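Local coordinates for Nup188 (Myceliophthora thermophila, PDB 4KF8), which is a scaffold nucleoporin, probably part of the framework of the nuclear pore complex, and shares structural and functional properties with nuclear transport receptors, at residues R80-L85 and E99-I104; L122-I127 and S167-L172; Y155-L160 and C211-A216; I234-A239 and R308-V313. All coordinates share one frame; numbering follows the deposited sequence.

Contact 1. Residues R80-L85 and E99-I104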
loop_
_atom_site.group_PDB
_atom_site.type_symbol
_atom_site.label_atom_id
_atom_site.label_comp_id
_atom_site.label_asym_id
_atom_site.label_seq_id
_atom_site.Cartn_x
_atom_site.Cartn_y
_atom_site.Cartn_z
ATOM N N ARG A 80 -10.427 -17.209 1.303
ATOM C CA ARG A 80 -11.492 -17.833 0.522
ATOM C C ARG A 80 -12.241 -16.841 -0.367
ATOM O O ARG A 80 -12.630 -17.167 -1.488
ATOM C CB ARG A 80 -12.478 -18.539 1.454
ATOM C CG ARG A 80 -13.634 -19.224 0.746
ATOM C CD ARG A 80 -14.671 -19.699 1.750
ATOM N NE ARG A 80 -14.063 -20.496 2.812
ATOM C CZ ARG A 80 -14.717 -20.946 3.879
ATOM N NH1 ARG A 80 -16.008 -20.678 4.035
ATOM N NH2 ARG A 80 -14.077 -21.664 4.793
ATOM N N SER A 81 -12.437 -15.629 0.137
ATOM C CA SER A 81 -13.201 -14.625 -0.592
ATOM C C SER A 81 -12.454 -14.094 -1.810
ATOM O O SER A 81 -13.050 -13.903 -2.870
ATOM C CB SER A 81 -13.612 -13.479 0.334
ATOM O OG SER A 81 -14.559 -13.917 1.292
ATOM N N PHE A 82 -11.153 -13.859 -1.656
ATOM C CA PHE A 82 -10.332 -13.367 -2.759
ATOM C C PHE A 82 -10.299 -14.366 -3.912
ATOM O O PHE A 82 -10.275 -13.979 -5.080
ATOM C CB PHE A 82 -8.908 -13.057 -2.293
ATOM C CG PHE A 82 -7.995 -12.620 -3.402
ATOM C CD1 PHE A 82 -8.110 -11.357 -3.952
ATOM C CD2 PHE A 82 -7.030 -13.476 -3.904
ATOM C CE1 PHE A 82 -7.280 -10.950 -4.976
ATOM C CE2 PHE A 82 -6.197 -13.074 -4.929
ATOM C CZ PHE A 82 -6.326 -11.808 -5.465
ATOM N N ARG A 83 -10.298 -15.651 -3.568
ATOM C CA ARG A 83 -10.383 -16.723 -4.554
ATOM C C ARG A 83 -11.630 -16.566 -5.417
ATOM O O ARG A 83 -11.590 -16.770 -6.630
ATOM C CB ARG A 83 -10.413 -18.082 -3.854
ATOM C CG ARG A 83 -9.183 -18.377 -3.021
ATOM C CD ARG A 83 -8.044 -18.910 -3.877
ATOM N NE ARG A 83 -8.308 -20.265 -4.356
ATOM C CZ ARG A 83 -8.455 -20.596 -5.635
ATOM N NH1 ARG A 83 -8.353 -19.670 -6.578
ATOM N NH2 ARG A 83 -8.696 -21.856 -5.971
ATOM N N ASN A 84 -12.737 -16.198 -4.780
ATOM C CA ASN A 84 -13.993 -16.004 -5.492
ATOM C C ASN A 84 -13.992 -14.725 -6.318
ATOM O O ASN A 84 -14.644 -14.650 -7.357
ATOM C CB ASN A 84 -15.172 -15.999 -4.515
ATOM C CG ASN A 84 -15.263 -17.276 -3.704
ATOM O OD1 ASN A 84 -14.288 -18.013 -3.577
ATOM N ND2 ASN A 84 -16.438 -17.540 -3.145
ATOM N N LEU A 85 -13.242 -13.727 -5.860
ATOM C CA LEU A 85 -13.238 -12.405 -6.489
ATOM C C LEU A 85 -12.616 -12.372 -7.887
ATOM O O LEU A 85 -12.597 -11.330 -8.542
ATOM C CB LEU A 85 -12.555 -11.378 -5.580
ATOM C CG LEU A 85 -13.471 -10.355 -4.902
ATOM C CD1 LEU A 85 -14.051 -9.389 -5.927
ATOM C CD2 LEU A 85 -14.577 -11.062 -4.138
ATOM N N GLU A 99 -14.884 -2.818 -5.029
ATOM C CA GLU A 99 -14.979 -2.407 -3.630
ATOM C C GLU A 99 -15.177 -3.589 -2.691
ATOM O O GLU A 99 -14.959 -3.476 -1.487
ATOM C CB GLU A 99 -16.104 -1.386 -3.434
ATOM C CG GLU A 99 -15.906 -0.071 -4.174
ATOM C CD GLU A 99 -16.192 -0.179 -5.658
ATOM O OE1 GLU A 99 -16.637 -1.256 -6.103
ATOM O OE2 GLU A 99 -15.968 0.812 -6.383
ATOM N N ASP A 100 -15.600 -4.719 -3.244
ATOM C CA ASP A 100 -15.702 -5.944 -2.470
ATOM C C ASP A 100 -14.302 -6.443 -2.143
ATOM O O ASP A 100 -14.046 -6.903 -1.033
ATOM C CB ASP A 100 -16.489 -7.009 -3.237
ATOM C CG ASP A 100 -17.970 -6.681 -3.338
ATOM O OD1 ASP A 100 -18.557 -6.232 -2.332
ATOM O OD2 ASP A 100 -18.553 -6.867 -4.426
ATOM N N LEU A 101 -13.399 -6.339 -3.114
ATOM C CA LEU A 101 -12.010 -6.723 -2.912
ATOM C C LEU A 101 -11.337 -5.779 -1.926
ATOM O O LEU A 101 -10.612 -6.215 -1.032
ATOM C CB LEU A 101 -11.255 -6.729 -4.244
ATOM C CG LEU A 101 -9.749 -7.009 -4.201
ATOM C CD1 LEU A 101 -9.452 -8.266 -3.406
ATOM C CD2 LEU A 101 -9.182 -7.120 -5.606
ATOM N N ALA A 102 -11.584 -4.484 -2.098
ATOM C CA ALA A 102 -11.048 -3.464 -1.205
ATOM C C ALA A 102 -11.491 -3.704 0.233
ATOM O O ALA A 102 -10.738 -3.462 1.175
ATOM C CB ALA A 102 -11.475 -2.086 -1.671
ATOM N N LEU A 103 -12.719 -4.189 0.389
ATOM C CA LEU A 103 -13.268 -4.535 1.693
ATOM C C LEU A 103 -12.507 -5.720 2.279
ATOM O O LEU A 103 -12.230 -5.767 3.474
ATOM C CB LEU A 103 -14.750 -4.890 1.553
ATOM C CG LEU A 103 -15.650 -4.788 2.785
ATOM C CD1 LEU A 103 -15.858 -3.339 3.170
ATOM C CD2 LEU A 103 -16.985 -5.463 2.526
ATOM N N ILE A 104 -12.174 -6.681 1.426
ATOM C CA ILE A 104 -11.413 -7.849 1.847
ATOM C C ILE A 104 -9.992 -7.452 2.235
ATOM O O ILE A 104 -9.476 -7.889 3.263
ATOM C CB ILE A 104 -11.380 -8.919 0.742
ATOM C CG1 ILE A 104 -12.796 -9.415 0.445
ATOM C CG2 ILE A 104 -10.479 -10.084 1.149
ATOM C CD1 ILE A 104 -12.917 -10.169 -0.855
#

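Contact 2. Residues L122-I127 and S167-L172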
loop_
_atom_site.group_PDB
_atom_site.type_symbol
_atom_site.label_atom_id
_atom_site.label_comp_id
_atom_site.label_asym_id
_atom_site.label_seq_id
_atom_site.Cartn_x
_atom_site.Cartn_y
_atom_site.Cartn_z
ATOM N N LEU A 122 4.333 -17.220 9.864
ATOM C CA LEU A 122 4.451 -18.442 9.078
ATOM C C LEU A 122 3.088 -19.109 9.011
ATOM O O LEU A 122 2.764 -19.797 8.046
ATOM C CB LEU A 122 5.478 -19.393 9.697
ATOM C CG LEU A 122 6.948 -18.972 9.611
ATOM C CD1 LEU A 122 7.848 -19.961 10.344
ATOM C CD2 LEU A 122 7.382 -18.825 8.161
ATOM N N GLN A 123 2.293 -18.888 10.052
ATOM C CA GLN A 123 0.922 -19.364 10.100
ATOM C C GLN A 123 0.117 -18.722 8.974
ATOM O O GLN A 123 -0.548 -19.412 8.201
ATOM C CB GLN A 123 0.296 -19.010 11.445
ATOM C CG GLN A 123 -0.731 -20.001 11.931
ATOM C CD GLN A 123 -0.104 -21.253 12.509
ATOM O OE1 GLN A 123 0.252 -21.293 13.687
ATOM N NE2 GLN A 123 0.030 -22.284 11.683
ATOM N N VAL A 124 0.185 -17.396 8.894
ATOM C CA VAL A 124 -0.453 -16.659 7.812
ATOM C C VAL A 124 0.102 -17.128 6.472
ATOM O O VAL A 124 -0.659 -17.412 5.548
ATOM C CB VAL A 124 -0.230 -15.145 7.950
ATOM C CG1 VAL A 124 -1.006 -14.396 6.875
ATOM C CG2 VAL A 124 -0.647 -14.676 9.334
ATOM N N LEU A 125 1.427 -17.219 6.386
ATOM C CA LEU A 125 2.100 -17.743 5.199
ATOM C C LEU A 125 1.520 -19.102 4.825
ATOM O O LEU A 125 1.212 -19.353 3.661
ATOM C CB LEU A 125 3.607 -17.848 5.452
ATOM C CG LEU A 125 4.568 -18.411 4.393
ATOM C CD1 LEU A 125 4.695 -19.931 4.482
ATOM C CD2 LEU A 125 4.155 -17.982 2.990
ATOM N N ASN A 126 1.373 -19.968 5.823
ATOM C CA ASN A 126 0.770 -21.282 5.641
ATOM C C ASN A 126 -0.649 -21.158 5.094
ATOM O O ASN A 126 -0.983 -21.757 4.070
ATOM C CB ASN A 126 0.748 -22.032 6.976
ATOM C CG ASN A 126 0.975 -23.522 6.818
ATOM O OD1 ASN A 126 1.632 -23.967 5.876
ATOM N ND2 ASN A 126 0.438 -24.302 7.750
ATOM N N ILE A 127 -1.467 -20.366 5.788
ATOM C CA ILE A 127 -2.869 -20.161 5.428
ATOM C C ILE A 127 -3.012 -19.576 4.035
ATOM O O ILE A 127 -3.797 -20.067 3.214
ATOM C CB ILE A 127 -3.569 -19.195 6.403
ATOM C CG1 ILE A 127 -3.634 -19.787 7.811
ATOM C CG2 ILE A 127 -4.962 -18.855 5.897
ATOM C CD1 ILE A 127 -4.123 -18.804 8.846
ATOM N N SER A 167 3.035 -8.243 2.553
ATOM C CA SER A 167 4.482 -8.080 2.477
ATOM C C SER A 167 5.062 -7.475 3.750
ATOM O O SER A 167 6.275 -7.460 3.938
ATOM C CB SER A 167 4.869 -7.239 1.262
ATOM O OG SER A 167 4.330 -5.934 1.350
ATOM N N ALA A 168 4.195 -6.981 4.627
ATOM C CA ALA A 168 4.633 -6.466 5.918
ATOM C C ALA A 168 5.076 -7.621 6.802
ATOM O O ALA A 168 5.700 -7.419 7.842
ATOM C CB ALA A 168 3.521 -5.683 6.585
ATOM N N LEU A 169 4.737 -8.835 6.380
ATOM C CA LEU A 169 5.206 -10.050 7.032
ATOM C C LEU A 169 6.392 -10.600 6.241
ATOM O O LEU A 169 6.209 -11.149 5.154
ATOM C CB LEU A 169 4.086 -11.094 7.098
ATOM C CG LEU A 169 2.784 -10.751 7.836
ATOM C CD1 LEU A 169 1.842 -9.922 6.974
ATOM C CD2 LEU A 169 2.083 -12.016 8.315
ATOM N N PRO A 170 7.612 -10.445 6.788
ATOM C CA PRO A 170 8.898 -10.783 6.160
ATOM C C PRO A 170 8.927 -12.137 5.455
ATOM O O PRO A 170 9.545 -12.256 4.398
ATOM C CB PRO A 170 9.864 -10.791 7.344
ATOM C CG PRO A 170 9.297 -9.793 8.279
ATOM C CD PRO A 170 7.797 -9.913 8.151
ATOM N N ALA A 171 8.272 -13.138 6.035
ATOM C CA ALA A 171 8.243 -14.474 5.450
ATOM C C ALA A 171 7.497 -14.492 4.118
ATOM O O ALA A 171 7.967 -15.084 3.146
ATOM C CB ALA A 171 7.623 -15.460 6.421
ATOM N N LEU A 172 6.339 -13.838 4.079
ATOM C CA LEU A 172 5.555 -13.737 2.852
ATOM C C LEU A 172 6.246 -12.851 1.821
ATOM O O LEU A 172 6.037 -12.999 0.617
ATOM C CB LEU A 172 4.154 -13.192 3.144
ATOM C CG LEU A 172 3.137 -14.148 3.771
ATOM C CD1 LEU A 172 3.192 -14.110 5.292
ATOM C CD2 LEU A 172 1.745 -13.823 3.275
#

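Contact 3. Residues Y155-L160 and C211-A216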
loop_
_atom_site.group_PDB
_atom_site.type_symbol
_atom_site.label_atom_id
_atom_site.label_comp_id
_atom_site.label_asym_id
_atom_site.label_seq_id
_atom_site.Cartn_x
_atom_site.Cartn_y
_atom_site.Cartn_z
ATOM N N TYR A 155 -7.963 -2.658 -10.740
ATOM C CA TYR A 155 -7.554 -3.926 -10.149
ATOM C C TYR A 155 -6.044 -4.017 -9.974
ATOM O O TYR A 155 -5.549 -4.887 -9.259
ATOM C CB TYR A 155 -8.073 -5.106 -10.971
ATOM C CG TYR A 155 -9.494 -5.484 -10.635
ATOM C CD1 TYR A 155 -9.815 -5.987 -9.383
ATOM C CD2 TYR A 155 -10.515 -5.341 -11.566
ATOM C CE1 TYR A 155 -11.112 -6.333 -9.060
ATOM C CE2 TYR A 155 -11.819 -5.689 -11.254
ATOM C CZ TYR A 155 -12.111 -6.185 -9.996
ATOM O OH TYR A 155 -13.402 -6.533 -9.672
ATOM N N GLY A 156 -5.319 -3.120 -10.633
ATOM C CA GLY A 156 -3.879 -3.057 -10.484
ATOM C C GLY A 156 -3.503 -2.656 -9.074
ATOM O O GLY A 156 -2.745 -3.351 -8.400
ATOM N N GLU A 157 -4.049 -1.533 -8.624
ATOM C CA GLU A 157 -3.747 -1.017 -7.298
ATOM C C GLU A 157 -4.300 -1.913 -6.195
ATOM O O GLU A 157 -3.692 -2.057 -5.139
ATOM C CB GLU A 157 -4.301 0.396 -7.137
ATOM C CG GLU A 157 -3.792 1.097 -5.889
ATOM C CD GLU A 157 -4.574 2.350 -5.558
ATOM O OE1 GLU A 157 -5.764 2.418 -5.923
ATOM O OE2 GLU A 157 -4.000 3.263 -4.929
ATOM N N LEU A 158 -5.458 -2.512 -6.443
ATOM C CA LEU A 158 -6.105 -3.353 -5.445
ATOM C C LEU A 158 -5.314 -4.625 -5.196
ATOM O O LEU A 158 -5.207 -5.089 -4.062
ATOM C CB LEU A 158 -7.533 -3.690 -5.873
ATOM C CG LEU A 158 -8.508 -2.512 -5.860
ATOM C CD1 LEU A 158 -9.851 -2.915 -6.435
ATOM C CD2 LEU A 158 -8.664 -1.983 -4.450
ATOM N N ALA A 159 -4.760 -5.181 -6.268
ATOM C CA ALA A 159 -3.951 -6.392 -6.183
ATOM C C ALA A 159 -2.674 -6.146 -5.391
ATOM O O ALA A 159 -2.335 -6.914 -4.491
ATOM C CB ALA A 159 -3.622 -6.903 -7.573
ATOM N N LEU A 160 -1.970 -5.071 -5.733
ATOM C CA LEU A 160 -0.730 -4.720 -5.055
ATOM C C LEU A 160 -0.938 -4.396 -3.583
ATOM O O LEU A 160 -0.126 -4.775 -2.741
ATOM C CB LEU A 160 -0.038 -3.546 -5.751
ATOM C CG LEU A 160 0.650 -3.845 -7.082
ATOM C CD1 LEU A 160 1.619 -2.734 -7.428
ATOM C CD2 LEU A 160 1.366 -5.183 -7.033
ATOM N N CYS A 211 -1.970 5.123 -12.038
ATOM C CA CYS A 211 -0.611 4.669 -12.282
ATOM C C CYS A 211 0.320 5.173 -11.185
ATOM O O CYS A 211 1.134 4.414 -10.662
ATOM C CB CYS A 211 -0.125 5.131 -13.657
ATOM S SG CYS A 211 -0.823 4.203 -15.047
ATOM N N TYR A 212 0.185 6.448 -10.826
ATOM C CA TYR A 212 0.983 7.018 -9.748
ATOM C C TYR A 212 0.676 6.346 -8.417
ATOM O O TYR A 212 1.572 6.120 -7.603
ATOM C CB TYR A 212 0.761 8.527 -9.624
ATOM C CG TYR A 212 1.604 9.150 -8.535
ATOM C CD1 TYR A 212 2.881 9.625 -8.805
ATOM C CD2 TYR A 212 1.133 9.247 -7.232
ATOM C CE1 TYR A 212 3.657 10.183 -7.811
ATOM C CE2 TYR A 212 1.905 9.797 -6.234
ATOM C CZ TYR A 212 3.165 10.266 -6.528
ATOM O OH TYR A 212 3.934 10.821 -5.536
ATOM N N ALA A 213 -0.599 6.045 -8.201
ATOM C CA ALA A 213 -1.050 5.414 -6.969
ATOM C C ALA A 213 -0.455 4.021 -6.821
ATOM O O ALA A 213 -0.087 3.608 -5.727
ATOM C CB ALA A 213 -2.564 5.347 -6.941
ATOM N N ILE A 214 -0.363 3.307 -7.936
ATOM C CA ILE A 214 0.193 1.962 -7.957
ATOM C C ILE A 214 1.688 1.987 -7.629
ATOM O O ILE A 214 2.191 1.143 -6.889
ATOM C CB ILE A 214 -0.057 1.302 -9.328
ATOM C CG1 ILE A 214 -1.553 1.043 -9.516
ATOM C CG2 ILE A 214 0.717 0.005 -9.462
ATOM C CD1 ILE A 214 -1.930 0.560 -10.893
ATOM N N TRP A 215 2.385 2.979 -8.171
ATOM C CA TRP A 215 3.817 3.142 -7.949
ATOM C C TRP A 215 4.137 3.675 -6.549
ATOM O O TRP A 215 4.977 3.118 -5.843
ATOM C CB TRP A 215 4.403 4.053 -9.036
ATOM C CG TRP A 215 5.653 4.801 -8.657
ATOM C CD1 TRP A 215 5.728 6.068 -8.153
ATOM C CD2 TRP A 215 7.004 4.339 -8.780
ATOM N NE1 TRP A 215 7.038 6.418 -7.943
ATOM C CE2 TRP A 215 7.842 5.376 -8.321
ATOM C CE3 TRP A 215 7.588 3.151 -9.229
ATOM C CZ2 TRP A 215 9.232 5.260 -8.297
ATOM C CZ3 TRP A 215 8.969 3.036 -9.205
ATOM C CH2 TRP A 215 9.774 4.086 -8.742
ATOM N N ALA A 216 3.455 4.744 -6.147
ATOM C CA ALA A 216 3.745 5.410 -4.877
ATOM C C ALA A 216 3.211 4.664 -3.657
ATOM O O ALA A 216 3.907 4.520 -2.653
ATOM C CB ALA A 216 3.213 6.830 -4.896
#

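Contact 4. Residues I234-A239 and R308-V313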
loop_
_atom_site.group_PDB
_atom_site.type_symbol
_atom_site.label_atom_id
_atom_site.label_comp_id
_atom_site.label_asym_id
_atom_site.label_seq_id
_atom_site.Cartn_x
_atom_site.Cartn_y
_atom_site.Cartn_z
ATOM N N ILE A 234 18.094 -9.791 -3.848
ATOM C CA ILE A 234 16.994 -8.933 -4.329
ATOM C C ILE A 234 17.338 -7.458 -4.584
ATOM O O ILE A 234 16.613 -6.774 -5.309
ATOM C CB ILE A 234 15.744 -8.979 -3.429
ATOM C CG1 ILE A 234 15.719 -10.240 -2.575
ATOM C CG2 ILE A 234 14.496 -8.904 -4.275
ATOM C CD1 ILE A 234 15.709 -9.938 -1.109
ATOM N N ALA A 235 18.415 -6.968 -3.977
ATOM C CA ALA A 235 18.879 -5.610 -4.225
ATOM C C ALA A 235 19.161 -5.337 -5.704
ATOM O O ALA A 235 18.853 -4.252 -6.196
ATOM C CB ALA A 235 20.092 -5.281 -3.365
ATOM N N PRO A 236 19.761 -6.308 -6.420
ATOM C CA PRO A 236 19.865 -6.052 -7.859
ATOM C C PRO A 236 18.502 -6.064 -8.547
ATOM O O PRO A 236 18.344 -5.464 -9.608
ATOM C CB PRO A 236 20.719 -7.221 -8.360
ATOM C CG PRO A 236 21.523 -7.630 -7.178
ATOM C CD PRO A 236 20.590 -7.461 -6.017
ATOM N N GLU A 237 17.525 -6.733 -7.945
ATOM C CA GLU A 237 16.194 -6.797 -8.536
ATOM C C GLU A 237 15.359 -5.564 -8.203
ATOM O O GLU A 237 14.640 -5.049 -9.059
ATOM C CB GLU A 237 15.471 -8.082 -8.123
ATOM C CG GLU A 237 16.173 -9.346 -8.601
ATOM C CD GLU A 237 15.303 -10.582 -8.495
ATOM O OE1 GLU A 237 14.115 -10.449 -8.128
ATOM O OE2 GLU A 237 15.812 -11.689 -8.783
ATOM N N VAL A 238 15.459 -5.087 -6.966
ATOM C CA VAL A 238 14.739 -3.881 -6.572
ATOM C C VAL A 238 15.335 -2.649 -7.254
ATOM O O VAL A 238 14.618 -1.699 -7.563
ATOM C CB VAL A 238 14.689 -3.689 -5.033
ATOM C CG1 VAL A 238 14.053 -4.895 -4.367
ATOM C CG2 VAL A 238 16.065 -3.448 -4.469
ATOM N N ALA A 239 16.641 -2.679 -7.504
ATOM C CA ALA A 239 17.312 -1.586 -8.200
ATOM C C ALA A 239 16.931 -1.587 -9.674
ATOM O O ALA A 239 16.906 -0.540 -10.320
ATOM C CB ALA A 239 18.818 -1.694 -8.045
ATOM N N ARG A 308 28.585 -7.996 -4.802
ATOM C CA ARG A 308 27.604 -8.400 -5.806
ATOM C C ARG A 308 27.108 -7.185 -6.577
ATOM O O ARG A 308 26.985 -6.096 -6.015
ATOM C CB ARG A 308 26.430 -9.133 -5.155
ATOM C CG ARG A 308 25.640 -10.006 -6.120
ATOM C CD ARG A 308 25.132 -11.261 -5.425
ATOM N NE ARG A 308 25.005 -12.393 -6.340
ATOM C CZ ARG A 308 23.847 -12.903 -6.748
ATOM N NH1 ARG A 308 22.706 -12.385 -6.316
ATOM N NH2 ARG A 308 23.832 -13.935 -7.582
ATOM N N ASP A 309 26.823 -7.371 -7.862
ATOM C CA ASP A 309 26.465 -6.247 -8.719
ATOM C C ASP A 309 25.083 -5.684 -8.413
ATOM O O ASP A 309 24.077 -6.160 -8.937
ATOM C CB ASP A 309 26.560 -6.621 -10.199
ATOM C CG ASP A 309 26.478 -5.409 -11.108
ATOM O OD1 ASP A 309 26.943 -4.322 -10.697
ATOM O OD2 ASP A 309 25.948 -5.542 -12.230
ATOM N N ILE A 310 25.052 -4.669 -7.556
ATOM C CA ILE A 310 23.837 -3.923 -7.277
ATOM C C ILE A 310 23.869 -2.634 -8.083
ATOM O O ILE A 310 24.558 -1.684 -7.712
ATOM C CB ILE A 310 23.721 -3.581 -5.782
ATOM C CG1 ILE A 310 23.796 -4.853 -4.941
ATOM C CG2 ILE A 310 22.427 -2.839 -5.510
ATOM C CD1 ILE A 310 23.680 -4.614 -3.455
ATOM N N PRO A 311 23.131 -2.602 -9.202
ATOM C CA PRO A 311 23.153 -1.486 -10.153
ATOM C C PRO A 311 22.881 -0.149 -9.481
ATOM O O PRO A 311 22.094 -0.079 -8.538
ATOM C CB PRO A 311 22.011 -1.825 -11.114
ATOM C CG PRO A 311 21.870 -3.302 -11.025
ATOM C CD PRO A 311 22.173 -3.648 -9.602
ATOM N N GLU A 312 23.542 0.899 -9.953
ATOM C CA GLU A 312 23.299 2.233 -9.434
ATOM C C GLU A 312 21.948 2.739 -9.934
ATOM O O GLU A 312 21.545 2.455 -11.064
ATOM C CB GLU A 312 24.426 3.185 -9.843
ATOM C CG GLU A 312 25.815 2.693 -9.457
ATOM C CD GLU A 312 26.851 3.801 -9.453
ATOM O OE1 GLU A 312 26.868 4.594 -8.488
ATOM O OE2 GLU A 312 27.651 3.878 -10.410
ATOM N N VAL A 313 21.244 3.474 -9.082
ATOM C CA VAL A 313 19.942 4.018 -9.443
ATOM C C VAL A 313 20.030 5.533 -9.569
ATOM O O VAL A 313 20.421 6.218 -8.626
ATOM C CB VAL A 313 18.872 3.659 -8.399
ATOM C CG1 VAL A 313 17.489 3.965 -8.938
ATOM C CG2 VAL A 313 18.975 2.195 -8.012
#

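Contact 1. Residues R80-L85 and E99-I104
The carboxylate of Asp100, whose CB lies 4.3 Å from Leu85 CD1, is gripped at both oxygens: OD1 forms a salt bridge with Arg34 NE, and OD2 accepts a hydrogen bond from Thr97 N. With the carboxylate held by these partners, the methylene is the part of Asp100 that comes nearest to residues 80-85. The remainder of the interface is apolar. Ile104 carries much of it. With CG1 anti to its carbonyl carbon (chi1 -62°) and an extended chain beyond, CD1 touches both Ser81 CB, at 3.6 Å, and Leu85 CD2, at 3.8 Å; the side chains of Leu85 and Ile104 lie alongside each other, pointing opposite ways. Ser81 turns its OG to Val77 O of its own helix, leaving CB to meet the isoleucine. The two helices, 67-84 and 98-113, are consecutive and run antiparallel, at 160° and 10.2 Å between the short axes, as a helical hairpin of the alpha-helical solenoid. Beside Ile104, Leu101 reaches the Phe82 ring obliquely. Its CD1 meets the ring at the edge and in the ring plane, 3.4 Å from Phe82 CD1, while Leu101 CB stands 4.2 Å from Leu85 CD1. Helix 134-143 closes over this end of the interface, with Val136 and Ala137 on Phe82 and Leu140 on Leu101; helix 154-167 adds Leu162 against the phenylalanine.

Contact 2. Residues L122-I127 and S167-L172
Leu125 and Leu172 form the close-packed part of this contact, in which the start of helix 170-178 leans on the side of helix 121-130 within the alpha-helical solenoid. Their side chains overlap flank to flank in antiparallel fashion. Leu172 CD1 comes to 3.7 Å from Leu125 N and 3.8 Å from Leu125 CB, so one methyl lies against the backbone of the facing helix as well as its side chain, and the two residues bring their CA atoms to 5.8 Å. Next to them the side chains of Val124 and Leu169 stand roughly perpendicular. Leu169 occupies the N-cap position of its helix and, like Leu172, is buried; its CD2 meets the branch point of the valine, 3.9 Å from Val124 CB, and also touches CG2. Leu74 of helix 67-84 packs on Val124 and Met128 on Leu172, which extends the apolar layer beyond the two segments.

Toward solvent the packing thins to a single methyl-to-methyl touch. Leu122 is exposed, and its side chain sets off away from residues 167-172. It bends back from there, with CG anti to the carbonyl carbon (chi1 -70°), and makes contact through one branch alone. The partly exposed Ala171, also touched by Gln121, receives it: Leu122 CD2 rests 3.8 Å from Ala171 CB.

Contact 3. Residues Y155-L160 and C211-A216
This is a buried side-by-side packing of two nearly parallel helices, 154-167 and 206-226, near the centre of this C-terminal domain, an alpha-helical solenoid, with Glu157 and Ile214 at its middle. The short axes lie 9.1 Å apart at 14°, and the CA atoms of those two residues approach to 5.0 Å. Ile214 makes the largest contribution. Its CG1 branch touches the backbone of the other helix, with CG1 3.7 Å from Glu157 CB and CD1 4.0 Å from Gly156 C, where the glycine presents bare main chain. Its other branch meets Leu160, one side chain set nearly square to the other, with Leu160 CD1 3.5 Å from Ile214 CG2. Phe141 of helix 134-143 touches both of these residues.

Glu157 borders the apolar patch with a polar end. CG stands anti to the backbone N (chi1 -169°), and the extended chain beyond carries the carboxylate past Ala213. OE1 forms a salt bridge with Arg210 NH1, and OE2 has a long, weak ion pair with Lys217 NZ; these two positive groups probably favour the charged form of the acid. Glu157 OE2 itself lies 3.2 Å from Ala213 CB.

Contact 4. Residues I234-A239 and R308-V313
Ala235, Pro236 and Ala239 turn one flank of the N-terminal part of helix 235-242 against an extended run of Ile310, Pro311 and Val313, and no hydrogen bond crosses between the segments. Ile310 meets Ala235 with several of its atoms. CG1 is anti to the carbonyl carbon and CG2 anti to the backbone N (chi1 -56°), a fork that sets both near the alanine methyl, with Ile310 CG2 4.0 Å from Ala235 CB. The extended second torsion (chi2 -180°) then carries Ile310 CD1 on to 3.7 Å from Ala235 CB. Leu299, on helix 284-303, touches Ala235, and Leu302 and Arg303 of the same helix touch Ile310, so this end of the contact is buried.

The two prolines meet one step along. Pro311 directs its CB toward the helix, and its ring makes the approach through CD, which lies 3.8 Å from Pro236 CA and somewhat farther from Pro236 CB. The ring of Pro236 reaches instead to the main chain before Ile310, with CG 3.4 Å from Asp309 O.

A turn later, the methyl of Ala239 is shared between main chain and side chain, standing 3.7 Å from Pro311 O and 3.9 Å from Val313 CG2. Asn243 touches both Pro311 and Val313, and its ND2 is weakly hydrogen-bonded to Glu312 O. The arrangement is an extended interhelical connection, between helices 284-303 and 317-328, packed by its apolar residues on the N-terminal part of an earlier helix of the alpha-helical solenoid.

In the fold
Contacts 1 and 3 adjoin, their centres 16 Å apart: Leu101 CD2 lies 3.8 Å from Leu158 CB, so helix 98-113 packs on helix 67-84 in contact 1 and also touches helix 154-167 of contact 3. Contact 2 joins other helices, 121-130 and 170-178, and touches neither: its centre is 19 Å from that of contact 1 and 21 Å from that of contact 3. In sequence contacts 2 and 3 interlock, since their segments alternate, and helices 154-167 and 170-178 are consecutive. Contact 4 is the most remote from contact 1, at 34 Å between centres. It follows contact 3 through successive helices 206-226 and 235-242, with nearest atoms about 8 Å apart.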